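Local coordinates for protein 4-aminobutyrate transaminase (Acinetobacter baumannii, PDB 6WOP) that probably catalyses the pyridoxal-phosphate-dependent transfer of the amino group of 4-aminobutyrate to 2-oxoglutarate, at residues 333-338 against 406-411; 349-354 against 358-363. All coordinates share one frame; numbering follows the deposited sequence.

Interaction 1. Residues 333-338 against 406-411; sequences VATLKD and QGLDIL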
loop_
_atom_site.group_PDB
_atom_site.type_symbol
_atom_site.label_atom_id
_atom_site.label_comp_id
_atom_site.label_asym_id
_atom_site.label_seq_id
_atom_site.Cartn_x
_atom_site.Cartn_y
_atom_site.Cartn_z
ATOM N N VAL A 333 36.871 -7.929 25.242
ATOM C CA VAL A 333 35.871 -8.032 26.305
ATOM C C VAL A 333 36.528 -7.882 27.682
ATOM O O VAL A 333 36.020 -7.166 28.554
ATOM C CB VAL A 333 35.063 -9.342 26.169
ATOM C CG1 VAL A 333 34.305 -9.681 27.442
ATOM C CG2 VAL A 333 34.004 -9.210 25.075
ATOM N N ALA A 334 37.695 -8.506 27.894
ATOM C CA ALA A 334 38.362 -8.345 29.182
ATOM C C ALA A 334 38.705 -6.884 29.445
ATOM O O ALA A 334 38.690 -6.445 30.598
ATOM C CB ALA A 334 39.621 -9.209 29.243
ATOM N N THR A 335 39.119 -6.139 28.409
ATOM C CA THR A 335 39.368 -4.706 28.565
ATOM C C THR A 335 38.087 -3.951 28.949
ATOM O O THR A 335 38.111 -3.069 29.810
ATOM C CB THR A 335 39.951 -4.156 27.265
ATOM O OG1 THR A 335 41.318 -4.524 27.209
ATOM C CG2 THR A 335 39.950 -2.668 27.223
ATOM N N LEU A 336 36.961 -4.268 28.299
ATOM C CA LEU A 336 35.703 -3.612 28.643
ATOM C C LEU A 336 35.294 -3.930 30.076
ATOM O O LEU A 336 34.709 -3.082 30.774
ATOM C CB LEU A 336 34.621 -4.052 27.668
ATOM C CG LEU A 336 34.975 -3.589 26.243
ATOM C CD1 LEU A 336 33.876 -4.050 25.360
ATOM C CD2 LEU A 336 34.996 -2.110 26.206
ATOM N N LYS A 337 35.541 -5.164 30.525
ATOM C CA LYS A 337 35.149 -5.454 31.916
ATOM C C LYS A 337 36.042 -4.719 32.906
ATOM O O LYS A 337 35.585 -4.254 33.962
ATOM C CB LYS A 337 35.196 -6.958 32.168
ATOM C CG LYS A 337 33.827 -7.590 31.990
ATOM C CD LYS A 337 33.868 -8.847 31.126
ATOM C CE LYS A 337 34.074 -10.116 31.994
ATOM N NZ LYS A 337 33.702 -11.371 31.221
ATOM N N ASP A 338 37.315 -4.522 32.571
ATOM C CA ASP A 338 38.182 -3.707 33.417
ATOM C C ASP A 338 37.720 -2.253 33.442
ATOM O O ASP A 338 37.714 -1.612 34.501
ATOM C CB ASP A 338 39.615 -3.796 32.906
ATOM C CG ASP A 338 40.600 -3.292 33.909
ATOM O OD1 ASP A 338 40.418 -3.601 35.098
ATOM O OD2 ASP A 338 41.563 -2.600 33.517
ATOM N N GLN A 406 47.252 -1.194 21.321
ATOM C CA GLN A 406 47.348 0.268 21.385
ATOM C C GLN A 406 45.978 0.913 21.316
ATOM O O GLN A 406 45.714 1.928 21.983
ATOM C CB GLN A 406 48.181 0.783 20.221
ATOM C CG GLN A 406 48.573 2.248 20.288
ATOM C CD GLN A 406 49.467 2.590 19.135
ATOM O OE1 GLN A 406 49.939 1.687 18.451
ATOM N NE2 GLN A 406 49.650 3.882 18.858
ATOM N N GLY A 407 45.124 0.351 20.452
ATOM C CA GLY A 407 43.750 0.811 20.338
ATOM C C GLY A 407 43.008 0.635 21.634
ATOM O O GLY A 407 42.249 1.510 22.025
ATOM N N LEU A 408 43.242 -0.487 22.336
ATOM C CA LEU A 408 42.519 -0.718 23.598
ATOM C C LEU A 408 43.048 0.189 24.694
ATOM O O LEU A 408 42.311 0.584 25.598
ATOM C CB LEU A 408 42.658 -2.166 24.029
ATOM C CG LEU A 408 42.127 -3.299 23.168
ATOM C CD1 LEU A 408 42.532 -4.644 23.771
ATOM C CD2 LEU A 408 40.641 -3.174 22.956
ATOM N N ASP A 409 44.338 0.535 24.633
ATOM C CA ASP A 409 44.873 1.497 25.589
ATOM C C ASP A 409 44.284 2.896 25.361
ATOM O O ASP A 409 43.995 3.616 26.319
ATOM C CB ASP A 409 46.399 1.519 25.508
ATOM C CG ASP A 409 47.054 0.207 26.012
ATOM O OD1 ASP A 409 46.374 -0.610 26.686
ATOM O OD2 ASP A 409 48.277 0.009 25.724
ATOM N N ILE A 410 44.145 3.324 24.107
ATOM C CA ILE A 410 43.521 4.619 23.863
ATOM C C ILE A 410 42.067 4.600 24.338
ATOM O O ILE A 410 41.581 5.578 24.929
ATOM C CB ILE A 410 43.618 4.980 22.366
ATOM C CG1 ILE A 410 45.101 5.145 21.939
ATOM C CG2 ILE A 410 42.827 6.242 22.057
ATOM C CD1 ILE A 410 45.310 4.845 20.426
ATOM N N LEU A 411 41.353 3.501 24.055
ATOM C CA LEU A 411 39.964 3.361 24.499
ATOM C C LEU A 411 39.876 3.544 26.002
ATOM O O LEU A 411 39.042 4.315 26.508
ATOM C CB LEU A 411 39.429 1.979 24.090
ATOM C CG LEU A 411 38.005 1.578 24.542
ATOM C CD1 LEU A 411 36.948 2.254 23.661
ATOM C CD2 LEU A 411 37.820 0.095 24.437
#
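Thr335 and Leu408 face each other between two nearly parallel helices; the axes of segments 333-338 and 406-411 cross at -17° and approach to 10.8 Å. This is a loose helix-helix packing in the alpha/beta domain near the C-terminal end of the chain. It joins helix 321-342 to helix 401-416. The two backbones are too far apart to touch, and side chains alone bridge them. Thr335 and Leu408 are the closest residues by backbone, with 7.1 Å between the CA of Thr335 and the CA of Leu408. CB of Thr335 points toward helix 401-416. Its methyl CG2 lies opposite the backbone N and its hydroxyl beside that N (chi1 -77°), a rotation that sets OG1 against the methyl CD1 of Leu408, at 3.6 Å. This is a van der Waals contact. The same OG1 makes a weak hydrogen bond to the carbonyl O of Glu331, one turn back in its own helix. Leu408 also packs on Glu331 and Leu332, so it covers more of the first helix than this one turn. One turn on, Leu411 reaches out with CG opposite its backbone N (chi1 176°). It meets Leu336, whose side chain it crosses at about a right angle. Leu336 also rests on Val357 and Val359 of strand 356-361. The two leucines touch by single methyl groups, CD2 of Leu336 lying 4.0 Å from CD2 of Leu411.

Interaction 2. Residues 349-354 against 358-363; sequences DIRALG and AVELET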
loop_
_atom_site.group_PDB
_atom_site.type_symbol
_atom_site.label_atom_id
_atom_site.label_comp_id
_atom_site.label_asym_id
_atom_site.label_seq_id
_atom_site.Cartn_x
_atom_site.Cartn_y
_atom_site.Cartn_z
ATOM N N ASP A 349 26.241 -2.349 29.822
ATOM C CA ASP A 349 26.164 -3.665 29.206
ATOM C C ASP A 349 27.423 -3.857 28.389
ATOM O O ASP A 349 27.995 -2.893 27.878
ATOM C CB ASP A 349 24.949 -3.827 28.274
ATOM C CG ASP A 349 24.509 -5.314 28.101
ATOM O OD1 ASP A 349 25.172 -6.196 28.736
ATOM O OD2 ASP A 349 23.482 -5.587 27.373
ATOM N N ILE A 350 27.826 -5.114 28.253
ATOM C CA ILE A 350 28.857 -5.546 27.316
ATOM C C ILE A 350 28.253 -6.699 26.528
ATOM O O ILE A 350 27.735 -7.640 27.127
ATOM C CB ILE A 350 30.139 -5.980 28.026
ATOM C CG1 ILE A 350 30.765 -4.775 28.789
ATOM C CG2 ILE A 350 31.103 -6.549 26.981
ATOM C CD1 ILE A 350 31.893 -5.077 29.815
ATOM N N ARG A 351 28.220 -6.594 25.200
ATOM C CA ARG A 351 27.631 -7.647 24.380
ATOM C C ARG A 351 28.679 -8.166 23.419
ATOM O O ARG A 351 29.494 -7.390 22.926
ATOM C CB ARG A 351 26.429 -7.139 23.590
ATOM C CG ARG A 351 25.319 -6.686 24.560
ATOM C CD ARG A 351 24.064 -6.236 23.833
ATOM N NE ARG A 351 24.150 -4.895 23.224
ATOM C CZ ARG A 351 23.891 -3.742 23.844
ATOM N NH1 ARG A 351 23.553 -3.712 25.144
ATOM N NH2 ARG A 351 23.984 -2.607 23.155
ATOM N N ALA A 352 28.632 -9.458 23.101
ATOM C CA ALA A 352 29.752 -10.013 22.329
ATOM C C ALA A 352 29.357 -11.336 21.691
ATOM O O ALA A 352 28.821 -12.231 22.368
ATOM C CB ALA A 352 30.952 -10.242 23.222
ATOM N N LEU A 353 29.640 -11.475 20.403
ATOM C CA LEU A 353 29.762 -12.803 19.810
ATOM C C LEU A 353 30.995 -12.771 18.915
ATOM O O LEU A 353 31.013 -12.000 17.955
ATOM C CB LEU A 353 28.511 -13.178 19.021
ATOM C CG LEU A 353 28.564 -14.630 18.541
ATOM C CD1 LEU A 353 28.548 -15.574 19.703
ATOM C CD2 LEU A 353 27.388 -14.886 17.590
ATOM N N GLY A 354 32.054 -13.515 19.281
ATOM C CA GLY A 354 33.261 -13.448 18.458
ATOM C C GLY A 354 33.853 -12.053 18.559
ATOM O O GLY A 354 34.092 -11.530 19.655
ATOM N N ALA A 358 30.355 -4.946 21.502
ATOM C CA ALA A 358 29.900 -3.584 21.748
ATOM C C ALA A 358 29.864 -3.313 23.241
ATOM O O ALA A 358 29.616 -4.217 24.038
ATOM C CB ALA A 358 28.501 -3.350 21.176
ATOM N N VAL A 359 30.016 -2.038 23.610
ATOM C CA VAL A 359 29.845 -1.580 24.988
ATOM C C VAL A 359 28.745 -0.513 25.013
ATOM O O VAL A 359 28.726 0.390 24.169
ATOM C CB VAL A 359 31.149 -1.051 25.592
ATOM C CG1 VAL A 359 31.617 0.225 24.897
ATOM C CG2 VAL A 359 30.972 -0.852 27.109
ATOM N N GLU A 360 27.787 -0.660 25.917
ATOM C CA GLU A 360 26.707 0.322 26.032
ATOM C C GLU A 360 26.976 1.204 27.239
ATOM O O GLU A 360 27.372 0.718 28.319
ATOM C CB GLU A 360 25.320 -0.314 26.181
ATOM C CG GLU A 360 24.189 0.746 26.248
ATOM C CD GLU A 360 22.846 0.143 25.919
ATOM O OE1 GLU A 360 21.783 0.720 26.254
ATOM O OE2 GLU A 360 22.876 -0.955 25.359
ATOM N N LEU A 361 26.777 2.497 27.060
ATOM C CA LEU A 361 27.035 3.446 28.130
ATOM C C LEU A 361 25.712 4.031 28.591
ATOM O O LEU A 361 24.687 3.884 27.924
ATOM C CB LEU A 361 28.016 4.540 27.665
ATOM C CG LEU A 361 29.462 4.124 27.278
ATOM C CD1 LEU A 361 29.578 3.575 25.907
ATOM C CD2 LEU A 361 30.380 5.313 27.325
ATOM N N GLU A 362 25.743 4.688 29.742
ATOM C CA GLU A 362 24.493 5.253 30.247
ATOM C C GLU A 362 23.892 6.254 29.271
ATOM O O GLU A 362 22.679 6.267 29.044
ATOM C CB GLU A 362 24.711 5.897 31.608
ATOM C CG GLU A 362 24.066 5.069 32.650
ATOM C CD GLU A 362 24.505 5.423 34.018
ATOM O OE1 GLU A 362 24.845 6.621 34.220
ATOM O OE2 GLU A 362 24.507 4.504 34.881
ATOM N N THR A 363 24.720 6.985 28.557
ATOM C CA THR A 363 24.336 8.202 27.879
ATOM C C THR A 363 25.068 8.332 26.550
ATOM O O THR A 363 26.229 7.925 26.441
ATOM C CB THR A 363 24.692 9.324 28.836
ATOM O OG1 THR A 363 23.646 9.460 29.807
ATOM C CG2 THR A 363 24.984 10.550 28.160
#
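Arg351 leaves its strand with CG beside the backbone N (chi1 -63°), and a bend at chi3 (-77°) turns its guanidinium toward Glu360. Glu360 comes to meet it on an extended chain, with CG opposite its own N. The strands form an antiparallel beta hairpin. Asp349 and Glu360 are a hydrogen-bonded pair, as are Arg351 and Ala358, with Ile350 and Val359 the non-hydrogen-bonded pair between them. Arg351 N gives a bond of 3.0 Å to Ala358 O, and Ala358 N returns one of the same length to Arg351 O. Two guanidinium nitrogens grip one carboxylate oxygen: Glu360 OE2 lies 2.8 Å from Arg351 NH1 and 3.0 Å from Arg351 NH2. They reach it from opposite faces of the carboxylate, whose plane stands 79° from that of the guanidinium. NH1 of Arg351 also holds Asp349 OD2 at 2.9 Å, making a three-residue salt-bridge network. Lys177 adds a salt bridge to Glu360 OE2, and the gathered positive charge probably keeps this carboxylate ionised. On the other face, Ile350 CG1 packs 4.3 Å from Val359 CG2. Helix 321-342 covers Ile350 there through Leu336 and Gln340. On the charged face, Arg351 NH2 bonds the carbonyl of Gly214. Strand 347-353 is outermost in its sheet within this chain; strand 356-361 lies between it and strand 390-393, where Val359 pairs with Ile391 by backbone hydrogen bonding.

The centres of the two interactions lie about 12 Å apart, on the same side of the chain's centre. Helix 321-342 supplies the first half of interaction 1 and is followed, after a short loop, by strand 347-353 and the hairpin of interaction 2. Helix 401-416 comes later, after helix 364-376 and strands 379-384 and 390-393. Interaction 2 therefore falls between the two halves of interaction 1. The contacts also touch: Ile350 CD1 sits 3.6 Å from Leu336 O, and Val333 CG2 sits 3.7 Å from Ala352 CB. The two helices lie side by side on one face of the seven-stranded sheet, the shared helix 321-342 over the edge hairpin and helix 401-416 over strand 43-46.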